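Local atomic coordinates of truncated hemoglobin 4 (Chlamydomonas reinhardtii, PDB entry 6BME), a protein that binds heme b with six-coordinate iron and, as a truncated globin, probably also binds oxygen. Residues 13-18 / 95-100; 31-36 / 80-85; 47-52 / 88-93. All coordinates share one frame; numbering follows the deposited sequence.

How the interactions relate
The globin part of this longer protein illustrates how one long helix can serve several partners in turn. From the N terminus, helix 10-25 supplies 13-18, the loop that follows supplies 31-36, and helix 39-53 supplies 47-52; all three meet helix 80-96 or the turn after it. Interaction 1 closes the widest loop; inside it, interaction 2 closes one from 31-36 to 80-85 and interaction 3 one from 47-52 to 88-93. The last two cross, since their segments alternate along the chain, and both touch the heme. Interaction 1 touches interaction 3 through Val13 and Val17, which pack on Leu50, tying helices 10-25 and 39-53 together beside their common partner.

Interaction 1: 13-18 / 95-100; sequences VAATVD and KEMGVG
Met97 lies against Ala15 and Thr16, its CG against Thr16 and its terminal methyl against both. Met97 CG sits 3.4 Å from Thr16 OG1, while Met97 CE comes within 3.7 Å of Ala15 CB. These are van der Waals contacts, with no hydrogen bond across the pair. The Thr16 hydroxyl has its polar partner within its own helix, in the carbonyl O of Ala12; with OG1 beside the backbone N (chi1 -56°), it also faces the Met97 chain. Bends at chi2 (-66°) and chi3 (-54°) bring the Met97 methyl round to Ala15, and Met97 CE stays 3.8 Å from Thr16 OG1 as well. Replacing Met97 by an alanine would probably open a gap beside Ala15 and leave the Thr16 hydroxyl without the CG and CE that lie against it. Farther out, Met97 also touches Val19 one turn along helix 10-25, and Thr16 packs on Leu94. Met97 is the first residue to leave helical geometry at the end of helix 80-96, and Gly98, with positive phi, follows as C-prime. The bonds from Val99 N to Leu94 O and from Gly98 N to Lys95 O complete this Schellman motif, here set against helix 10-25 of a truncated globin.

Interaction 2: 31-36 / 80-85; sequences EPFFRG and LTHFDK. With HEM (protoporphyrin IX containing Fe), chain C.
Phe33 and His82 form a T-shaped (edge-to-face) aromatic pair, the one contact between 31-36 and 80-85. The edge of the phenyl ring is aimed at the imidazole face, with Phe33 CE2 standing 3.5 Å above that plane and over its centre. The centroids are 4.7 Å apart and the planes meet at 69°. The closest atoms are Phe33 CZ and His82 CE1, 3.5 Å apart. The phenyl edge lies over the whole imidazole, nitrogens included, so the pair spends only the pi face of His82, and the in-plane directions of ND1 and NE2 are not used by Phe33. Phe33 CG lies anti to the carbonyl carbon, beside the backbone N (chi1 -69°), which carries the ring out to His82 while CB stays by a heme vinyl.

Apolar contacts with the heme run alongside. Phe33 CB lies 3.6 Å from the vinyl carbon CBC, and Phe34 CZ approaches the same carbon at 3.7 Å. From helix 80-96, Phe83 CE2 reaches another vinyl group, 3.6 Å from CAB. In the 2-on-2 globin fold, helices 10-25 and 39-53 form a sandwich with helices 80-96 and 101-114; the loop between the first two and the start of helix 80-96 meet beside the vinyl-bearing edge of the heme, whose iron is ligated by Lys45 and His69. Phe34 also packs on Lys45, and Phe83 meets the ring of Phe118.

None of the polar bonds runs between the two segments. Arg35 grips Glu31 in a side-on salt bridge: OE2 lies nearly in the guanidinium plane and takes a fairly straight bond from NE (2.8 Å), while OE1 is tilted out of the plane and takes a more bent one from NH2 (3.0 Å). On the helix, Asp84 pairs with Arg115 and Lys85 with Asp27.

Interaction 3: 47-52 / 88-93; sequences NRFLAY and GHFVDS. With HEM (protoporphyrin IX containing Fe), chain C; SO4 (sulfate ion), chain D.
Phe90 is approached over one face by Phe49 and at its edge by Leu50, both from helix 39-53. Phe49 CE1 stands 3.5 Å above the Phe90 plane, displaced toward the rim and closest to CG. The two rings are oblique, their planes at 53°, and the side chains run past each other in opposite senses. Leu50 crosses Phe90 at about a right angle, its CD1 lying 3.5 Å from CZ near the ring plane. With CG anti to the backbone N (chi1 -174°), Phe49 extends between two neighbours: CE1 touches Phe90 while Phe49 CD2 lies 3.4 Å from the heme carbon C2B. All three touching side chains are buried, and Phe20 and Leu111 pack against both phenylalanines.

Arg48, the residue before Phe49, points elsewhere. Its extended chain passes the heme methyl CMA, and NH2 gives an almost straight bond of 2.8 Å (176°) to O3 of a sulfate, probably from the crystallisation liquor; NE makes a second, more bent bond to O4. The Phe49 ring packs on the porphyrin one turn after Lys45, an axial ligand of the iron, consistent with a wall of the heme pocket on the lysine side of this 2-on-2 globin.

Interaction 1: 13-18 / 95-100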
# COMPACT_ATOMS: atom_id res chain seq x y z
N VAL A 13 -5.00 12.61 -7.49
CA VAL A 13 -4.68 11.85 -6.28
C VAL A 13 -5.86 10.99 -5.87
O VAL A 13 -5.73 9.78 -5.66
CB VAL A 13 -4.25 12.80 -5.15
CG1 VAL A 13 -4.13 12.03 -3.85
CG2 VAL A 13 -2.95 13.49 -5.49
N ALA A 14 -7.04 11.60 -5.75
CA ALA A 14 -8.22 10.83 -5.36
C ALA A 14 -8.54 9.76 -6.40
O ALA A 14 -8.95 8.65 -6.05
CB ALA A 14 -9.42 11.76 -5.17
N ALA A 15 -8.35 10.08 -7.68
CA ALA A 15 -8.60 9.08 -8.72
C ALA A 15 -7.65 7.91 -8.59
O ALA A 15 -8.05 6.76 -8.73
CB ALA A 15 -8.48 9.72 -10.11
N THR A 16 -6.37 8.19 -8.29
CA THR A 16 -5.39 7.12 -8.11
C THR A 16 -5.76 6.23 -6.93
O THR A 16 -5.67 5.00 -7.02
CB THR A 16 -4.00 7.71 -7.91
OG1 THR A 16 -3.67 8.56 -9.02
CG2 THR A 16 -2.95 6.59 -7.78
N VAL A 17 -6.18 6.84 -5.82
CA VAL A 17 -6.60 6.07 -4.65
C VAL A 17 -7.77 5.15 -5.01
O VAL A 17 -7.79 3.97 -4.62
CB VAL A 17 -6.95 7.02 -3.49
CG1 VAL A 17 -7.71 6.28 -2.37
CG2 VAL A 17 -5.68 7.67 -2.92
N ASP A 18 -8.75 5.66 -5.76
CA ASP A 18 -9.91 4.85 -6.12
C ASP A 18 -9.50 3.67 -7.00
O ASP A 18 -9.94 2.53 -6.78
CB ASP A 18 -10.97 5.70 -6.82
CG ASP A 18 -11.91 6.37 -5.82
OD1 ASP A 18 -11.76 6.14 -4.60
OD2 ASP A 18 -12.81 7.12 -6.26
N LYS A 95 0.64 3.55 -13.28
CA LYS A 95 0.77 3.51 -14.74
C LYS A 95 -0.55 3.84 -15.42
O LYS A 95 -0.58 4.58 -16.41
CB LYS A 95 1.27 2.13 -15.18
CG LYS A 95 2.61 1.74 -14.60
CD LYS A 95 2.95 0.30 -14.96
CE LYS A 95 4.20 -0.18 -14.24
NZ LYS A 95 4.43 -1.64 -14.49
N GLU A 96 -1.65 3.28 -14.91
CA GLU A 96 -2.96 3.55 -15.51
C GLU A 96 -3.33 5.02 -15.42
O GLU A 96 -4.07 5.52 -16.28
CB GLU A 96 -4.02 2.69 -14.82
CG GLU A 96 -3.85 1.23 -15.18
CD GLU A 96 -4.77 0.33 -14.41
OE1 GLU A 96 -5.79 0.84 -13.88
OE2 GLU A 96 -4.47 -0.88 -14.33
N MET A 97 -2.84 5.73 -14.42
CA MET A 97 -3.08 7.15 -14.27
C MET A 97 -2.08 8.00 -15.05
O MET A 97 -2.09 9.23 -14.92
CB MET A 97 -3.05 7.53 -12.79
CG MET A 97 -4.18 6.88 -11.98
SD MET A 97 -5.81 7.48 -12.46
CE MET A 97 -5.57 9.24 -12.29
N GLY A 98 -1.23 7.38 -15.87
CA GLY A 98 -0.26 8.13 -16.63
C GLY A 98 0.90 8.67 -15.84
O GLY A 98 1.51 9.66 -16.26
N VAL A 99 1.24 8.07 -14.70
CA VAL A 99 2.40 8.50 -13.93
C VAL A 99 3.67 7.99 -14.62
O VAL A 99 3.72 6.86 -15.11
CB VAL A 99 2.31 7.99 -12.48
CG1 VAL A 99 3.57 8.33 -11.71
CG2 VAL A 99 1.08 8.59 -11.80
N GLY A 100 4.70 8.84 -14.67
CA GLY A 100 5.88 8.52 -15.43
C GLY A 100 6.84 7.59 -14.71
O GLY A 100 6.70 7.29 -13.52

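Interaction 2: 31-36 / 80-85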
# COMPACT_ATOMS: atom_id res chain seq x y z
N GLU A 31 -8.94 -9.30 -0.99
CA GLU A 31 -10.17 -8.80 -0.39
C GLU A 31 -10.46 -9.36 1.00
O GLU A 31 -10.86 -8.58 1.87
CB GLU A 31 -11.33 -9.07 -1.36
CG GLU A 31 -12.72 -8.76 -0.82
CD GLU A 31 -13.30 -9.90 0.01
OE1 GLU A 31 -13.00 -11.08 -0.28
OE2 GLU A 31 -14.05 -9.61 0.96
N PRO A 32 -10.26 -10.65 1.28
CA PRO A 32 -10.62 -11.14 2.62
C PRO A 32 -9.91 -10.42 3.76
O PRO A 32 -10.48 -10.35 4.85
CB PRO A 32 -10.24 -12.63 2.56
CG PRO A 32 -10.44 -12.98 1.12
CD PRO A 32 -9.86 -11.77 0.41
N PHE A 33 -8.70 -9.88 3.54
CA PHE A 33 -8.04 -9.11 4.60
C PHE A 33 -8.77 -7.81 4.91
O PHE A 33 -8.54 -7.23 5.98
CB PHE A 33 -6.59 -8.80 4.23
CG PHE A 33 -5.70 -10.01 4.20
CD1 PHE A 33 -5.27 -10.58 5.39
CD2 PHE A 33 -5.32 -10.58 3.00
CE1 PHE A 33 -4.46 -11.71 5.39
CE2 PHE A 33 -4.53 -11.72 2.98
CZ PHE A 33 -4.09 -12.29 4.18
N PHE A 34 -9.63 -7.34 4.02
CA PHE A 34 -10.35 -6.09 4.25
C PHE A 34 -11.77 -6.29 4.79
O PHE A 34 -12.46 -5.31 5.08
CB PHE A 34 -10.36 -5.27 2.96
CG PHE A 34 -8.98 -4.93 2.47
CD1 PHE A 34 -8.24 -3.94 3.10
CD2 PHE A 34 -8.40 -5.62 1.43
CE1 PHE A 34 -6.96 -3.64 2.69
CE2 PHE A 34 -7.12 -5.32 1.00
CZ PHE A 34 -6.40 -4.33 1.63
N ARG A 35 -12.21 -7.54 4.94
CA ARG A 35 -13.53 -7.82 5.51
C ARG A 35 -13.64 -7.25 6.91
O ARG A 35 -12.79 -7.49 7.77
CB ARG A 35 -13.77 -9.33 5.52
CG ARG A 35 -14.01 -9.88 4.13
CD ARG A 35 -14.12 -11.39 4.10
NE ARG A 35 -14.16 -11.84 2.71
CZ ARG A 35 -14.34 -13.10 2.34
NH1 ARG A 35 -14.49 -14.04 3.26
NH2 ARG A 35 -14.35 -13.41 1.05
N GLY A 36 -14.71 -6.49 7.15
CA GLY A 36 -14.91 -5.89 8.45
C GLY A 36 -14.18 -4.58 8.68
O GLY A 36 -14.39 -3.96 9.73
N LEU A 80 4.33 -12.65 2.06
CA LEU A 80 5.03 -11.88 1.04
C LEU A 80 4.31 -11.92 -0.30
O LEU A 80 4.41 -10.97 -1.09
CB LEU A 80 6.46 -12.43 0.88
CG LEU A 80 7.45 -12.07 1.99
CD1 LEU A 80 8.76 -12.77 1.75
CD2 LEU A 80 7.66 -10.55 2.09
N THR A 81 3.60 -13.01 -0.60
CA THR A 81 2.83 -13.04 -1.84
C THR A 81 1.74 -11.97 -1.79
O THR A 81 1.49 -11.28 -2.78
CB THR A 81 2.21 -14.43 -2.06
OG1 THR A 81 3.24 -15.43 -1.97
CG2 THR A 81 1.57 -14.52 -3.45
N HIS A 82 1.09 -11.81 -0.64
CA HIS A 82 0.10 -10.76 -0.52
C HIS A 82 0.74 -9.39 -0.69
O HIS A 82 0.21 -8.54 -1.43
CB HIS A 82 -0.61 -10.87 0.82
CG HIS A 82 -1.31 -12.17 1.02
ND1 HIS A 82 -1.15 -12.94 2.15
CD2 HIS A 82 -2.17 -12.86 0.22
CE1 HIS A 82 -1.89 -14.03 2.05
NE2 HIS A 82 -2.50 -14.01 0.88
N PHE A 83 1.90 -9.16 -0.05
CA PHE A 83 2.60 -7.88 -0.19
C PHE A 83 2.93 -7.59 -1.64
O PHE A 83 2.76 -6.46 -2.12
CB PHE A 83 3.88 -7.85 0.64
CG PHE A 83 4.71 -6.60 0.43
CD1 PHE A 83 5.62 -6.51 -0.63
CD2 PHE A 83 4.57 -5.50 1.27
CE1 PHE A 83 6.36 -5.36 -0.84
CE2 PHE A 83 5.31 -4.34 1.07
CZ PHE A 83 6.21 -4.27 0.02
N ASP A 84 3.48 -8.58 -2.34
CA ASP A 84 3.87 -8.37 -3.73
C ASP A 84 2.67 -8.10 -4.62
O ASP A 84 2.81 -7.42 -5.65
CB ASP A 84 4.66 -9.58 -4.26
CG ASP A 84 6.01 -9.73 -3.58
OD1 ASP A 84 6.52 -8.71 -3.05
OD2 ASP A 84 6.57 -10.85 -3.56
N LYS A 85 1.50 -8.64 -4.28
CA LYS A 85 0.31 -8.38 -5.08
C LYS A 85 -0.20 -6.96 -4.84
O LYS A 85 -0.56 -6.25 -5.79
CB LYS A 85 -0.78 -9.41 -4.78
CG LYS A 85 -1.84 -9.56 -5.88
CD LYS A 85 -1.24 -10.18 -7.17
CE LYS A 85 -2.24 -10.16 -8.32
NZ LYS A 85 -3.42 -11.03 -8.00
CHA HEM C . -3.73 -0.79 7.63
CHB HEM C . -0.20 1.10 4.92
CHC HEM C . 0.68 -3.34 3.20
CHD HEM C . -3.77 -4.60 4.59
C1A HEM C . -2.86 0.14 7.11
C2A HEM C . -2.74 1.56 7.44
C3A HEM C . -1.75 2.06 6.67
C4A HEM C . -1.22 1.00 5.84
CMA HEM C . -1.21 3.50 6.62
CAA HEM C . -3.57 2.35 8.50
CBA HEM C . -5.07 2.34 8.17
CGA HEM C . -5.86 3.28 9.05
O1A HEM C . -5.89 3.09 10.31
O2A HEM C . -6.50 4.22 8.48
C1B HEM C . 0.43 0.03 4.32
C2B HEM C . 1.75 0.03 3.72
C3B HEM C . 1.98 -1.21 3.26
C4B HEM C . 0.82 -2.01 3.53
CMB HEM C . 2.72 1.24 3.66
CAB HEM C . 3.22 -1.78 2.52
CBB HEM C . 4.08 -1.03 1.83
C1C HEM C . -0.49 -4.04 3.35
C2C HEM C . -0.77 -5.32 2.76
C3C HEM C . -2.01 -5.67 3.11
C4C HEM C . -2.54 -4.63 3.96
CMC HEM C . 0.20 -6.10 1.85
CAC HEM C . -2.70 -6.98 2.66
CBC HEM C . -4.01 -7.00 2.40
C1D HEM C . -4.11 -3.71 5.60
C2D HEM C . -5.26 -3.80 6.47
C3D HEM C . -5.25 -2.75 7.29
C4D HEM C . -4.09 -1.96 6.99
CMD HEM C . -6.32 -4.92 6.41
CAD HEM C . -6.29 -2.38 8.39
CBD HEM C . -6.06 -3.20 9.65
CGD HEM C . -7.14 -2.83 10.63
O1D HEM C . -7.48 -1.62 10.72
O2D HEM C . -7.64 -3.73 11.34
NA HEM C . -1.93 -0.15 6.13
NB HEM C . -0.11 -1.24 4.19
NC HEM C . -1.58 -3.66 4.08
ND HEM C . -3.40 -2.57 5.95
FE HEM C . -1.77 -1.91 5.07

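Interaction 3: 47-52 / 88-93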
# COMPACT_ATOMS: atom_id res chain seq x y z
N ASN A 47 -4.69 6.42 1.08
CA ASN A 47 -4.08 7.74 0.96
C ASN A 47 -2.72 7.80 1.64
O ASN A 47 -1.79 8.41 1.11
CB ASN A 47 -5.01 8.81 1.55
CG ASN A 47 -5.98 9.32 0.52
OD1 ASN A 47 -5.62 10.11 -0.33
ND2 ASN A 47 -7.22 8.84 0.58
N ARG A 48 -2.59 7.20 2.82
CA ARG A 48 -1.31 7.23 3.52
C ARG A 48 -0.28 6.32 2.83
O ARG A 48 0.91 6.65 2.78
CB ARG A 48 -1.51 6.83 4.98
CG ARG A 48 -0.42 7.38 5.90
CD ARG A 48 -0.72 7.15 7.37
NE ARG A 48 0.20 7.94 8.19
CZ ARG A 48 0.35 7.77 9.50
NH1 ARG A 48 -0.35 6.85 10.16
NH2 ARG A 48 1.21 8.53 10.16
N PHE A 49 -0.74 5.19 2.28
CA PHE A 49 0.12 4.31 1.50
C PHE A 49 0.72 5.06 0.32
O PHE A 49 1.93 5.03 0.09
CB PHE A 49 -0.71 3.10 1.02
CG PHE A 49 0.08 2.01 0.31
CD1 PHE A 49 0.69 2.24 -0.92
CD2 PHE A 49 0.12 0.73 0.84
CE1 PHE A 49 1.40 1.22 -1.57
CE2 PHE A 49 0.81 -0.29 0.20
CZ PHE A 49 1.45 -0.04 -1.02
N LEU A 50 -0.14 5.77 -0.42
CA LEU A 50 0.32 6.55 -1.56
C LEU A 50 1.28 7.65 -1.12
O LEU A 50 2.33 7.87 -1.74
CB LEU A 50 -0.89 7.13 -2.30
CG LEU A 50 -0.64 8.14 -3.42
CD1 LEU A 50 0.18 7.51 -4.53
CD2 LEU A 50 -1.97 8.62 -3.95
N ALA A 51 0.94 8.37 -0.05
CA ALA A 51 1.83 9.41 0.46
C ALA A 51 3.18 8.82 0.87
O ALA A 51 4.24 9.39 0.56
CB ALA A 51 1.16 10.13 1.63
N TYR A 52 3.16 7.67 1.55
CA TYR A 52 4.40 7.02 1.99
C TYR A 52 5.28 6.62 0.81
O TYR A 52 6.50 6.84 0.83
CB TYR A 52 4.07 5.79 2.85
CG TYR A 52 5.30 5.13 3.43
CD1 TYR A 52 5.96 5.68 4.52
CD2 TYR A 52 5.80 3.95 2.87
CE1 TYR A 52 7.09 5.07 5.05
CE2 TYR A 52 6.93 3.34 3.40
CZ TYR A 52 7.57 3.91 4.48
OH TYR A 52 8.69 3.30 5.00
N GLY A 88 2.21 -4.67 -6.58
CA GLY A 88 1.97 -4.67 -8.03
C GLY A 88 0.73 -3.89 -8.41
O GLY A 88 0.74 -3.12 -9.39
N HIS A 89 -0.37 -4.06 -7.67
CA HIS A 89 -1.55 -3.26 -7.95
C HIS A 89 -1.27 -1.78 -7.80
O HIS A 89 -1.81 -0.96 -8.55
CB HIS A 89 -2.72 -3.65 -7.04
CG HIS A 89 -3.32 -4.99 -7.36
ND1 HIS A 89 -3.63 -5.37 -8.65
CD2 HIS A 89 -3.67 -6.02 -6.56
CE1 HIS A 89 -4.14 -6.59 -8.62
NE2 HIS A 89 -4.18 -7.00 -7.36
N PHE A 90 -0.41 -1.41 -6.85
CA PHE A 90 -0.10 0.00 -6.65
C PHE A 90 0.61 0.58 -7.87
O PHE A 90 0.21 1.64 -8.39
CB PHE A 90 0.73 0.20 -5.39
CG PHE A 90 1.04 1.64 -5.11
CD1 PHE A 90 0.03 2.50 -4.67
CD2 PHE A 90 2.30 2.13 -5.31
CE1 PHE A 90 0.31 3.83 -4.42
CE2 PHE A 90 2.59 3.47 -5.07
CZ PHE A 90 1.60 4.32 -4.62
N VAL A 91 1.66 -0.08 -8.35
CA VAL A 91 2.38 0.48 -9.49
C VAL A 91 1.51 0.41 -10.74
O VAL A 91 1.55 1.32 -11.57
CB VAL A 91 3.74 -0.20 -9.69
CG1 VAL A 91 4.59 -0.04 -8.45
CG2 VAL A 91 3.58 -1.67 -10.04
N ASP A 92 0.69 -0.63 -10.88
CA ASP A 92 -0.26 -0.66 -11.99
C ASP A 92 -1.20 0.53 -11.93
O ASP A 92 -1.53 1.12 -12.97
CB ASP A 92 -1.06 -1.96 -11.98
CG ASP A 92 -0.19 -3.19 -12.26
OD1 ASP A 92 1.01 -3.03 -12.56
OD2 ASP A 92 -0.73 -4.31 -12.17
N SER A 93 -1.66 0.90 -10.73
CA SER A 93 -2.52 2.08 -10.60
C SER A 93 -1.80 3.32 -11.09
O SER A 93 -2.38 4.12 -11.83
CB SER A 93 -2.96 2.26 -9.15
OG SER A 93 -3.60 1.10 -8.67
CHA HEM C . -3.73 -0.79 7.63
CHB HEM C . -0.20 1.10 4.92
CHC HEM C . 0.68 -3.34 3.20
CHD HEM C . -3.77 -4.60 4.59
C1A HEM C . -2.86 0.14 7.11
C2A HEM C . -2.74 1.56 7.44
C3A HEM C . -1.75 2.06 6.67
C4A HEM C . -1.22 1.00 5.84
CMA HEM C . -1.21 3.50 6.62
CAA HEM C . -3.57 2.35 8.50
CBA HEM C . -5.07 2.34 8.17
CGA HEM C . -5.86 3.28 9.05
O1A HEM C . -5.89 3.09 10.31
O2A HEM C . -6.50 4.22 8.48
C1B HEM C . 0.43 0.03 4.32
C2B HEM C . 1.75 0.03 3.72
C3B HEM C . 1.98 -1.21 3.26
C4B HEM C . 0.82 -2.01 3.53
CMB HEM C . 2.72 1.24 3.66
CAB HEM C . 3.22 -1.78 2.52
CBB HEM C . 4.08 -1.03 1.83
C1C HEM C . -0.49 -4.04 3.35
C2C HEM C . -0.77 -5.32 2.76
C3C HEM C . -2.01 -5.67 3.11
C4C HEM C . -2.54 -4.63 3.96
CMC HEM C . 0.20 -6.10 1.85
CAC HEM C . -2.70 -6.98 2.66
CBC HEM C . -4.01 -7.00 2.40
C1D HEM C . -4.11 -3.71 5.60
C2D HEM C . -5.26 -3.80 6.47
C3D HEM C . -5.25 -2.75 7.29
C4D HEM C . -4.09 -1.96 6.99
CMD HEM C . -6.32 -4.92 6.41
CAD HEM C . -6.29 -2.38 8.39
CBD HEM C . -6.06 -3.20 9.65
CGD HEM C . -7.14 -2.83 10.63
O1D HEM C . -7.48 -1.62 10.72
O2D HEM C . -7.64 -3.73 11.34
NA HEM C . -1.93 -0.15 6.13
NB HEM C . -0.11 -1.24 4.19
NC HEM C . -1.58 -3.66 4.08
ND HEM C . -3.40 -2.57 5.95
FE HEM C . -1.77 -1.91 5.07
S SO4 D . 1.71 11.40 8.27
O1 SO4 D . 2.40 12.34 7.40
O2 SO4 D . 1.03 12.14 9.34
O3 SO4 D . 2.68 10.51 8.91
O4 SO4 D . 0.74 10.64 7.48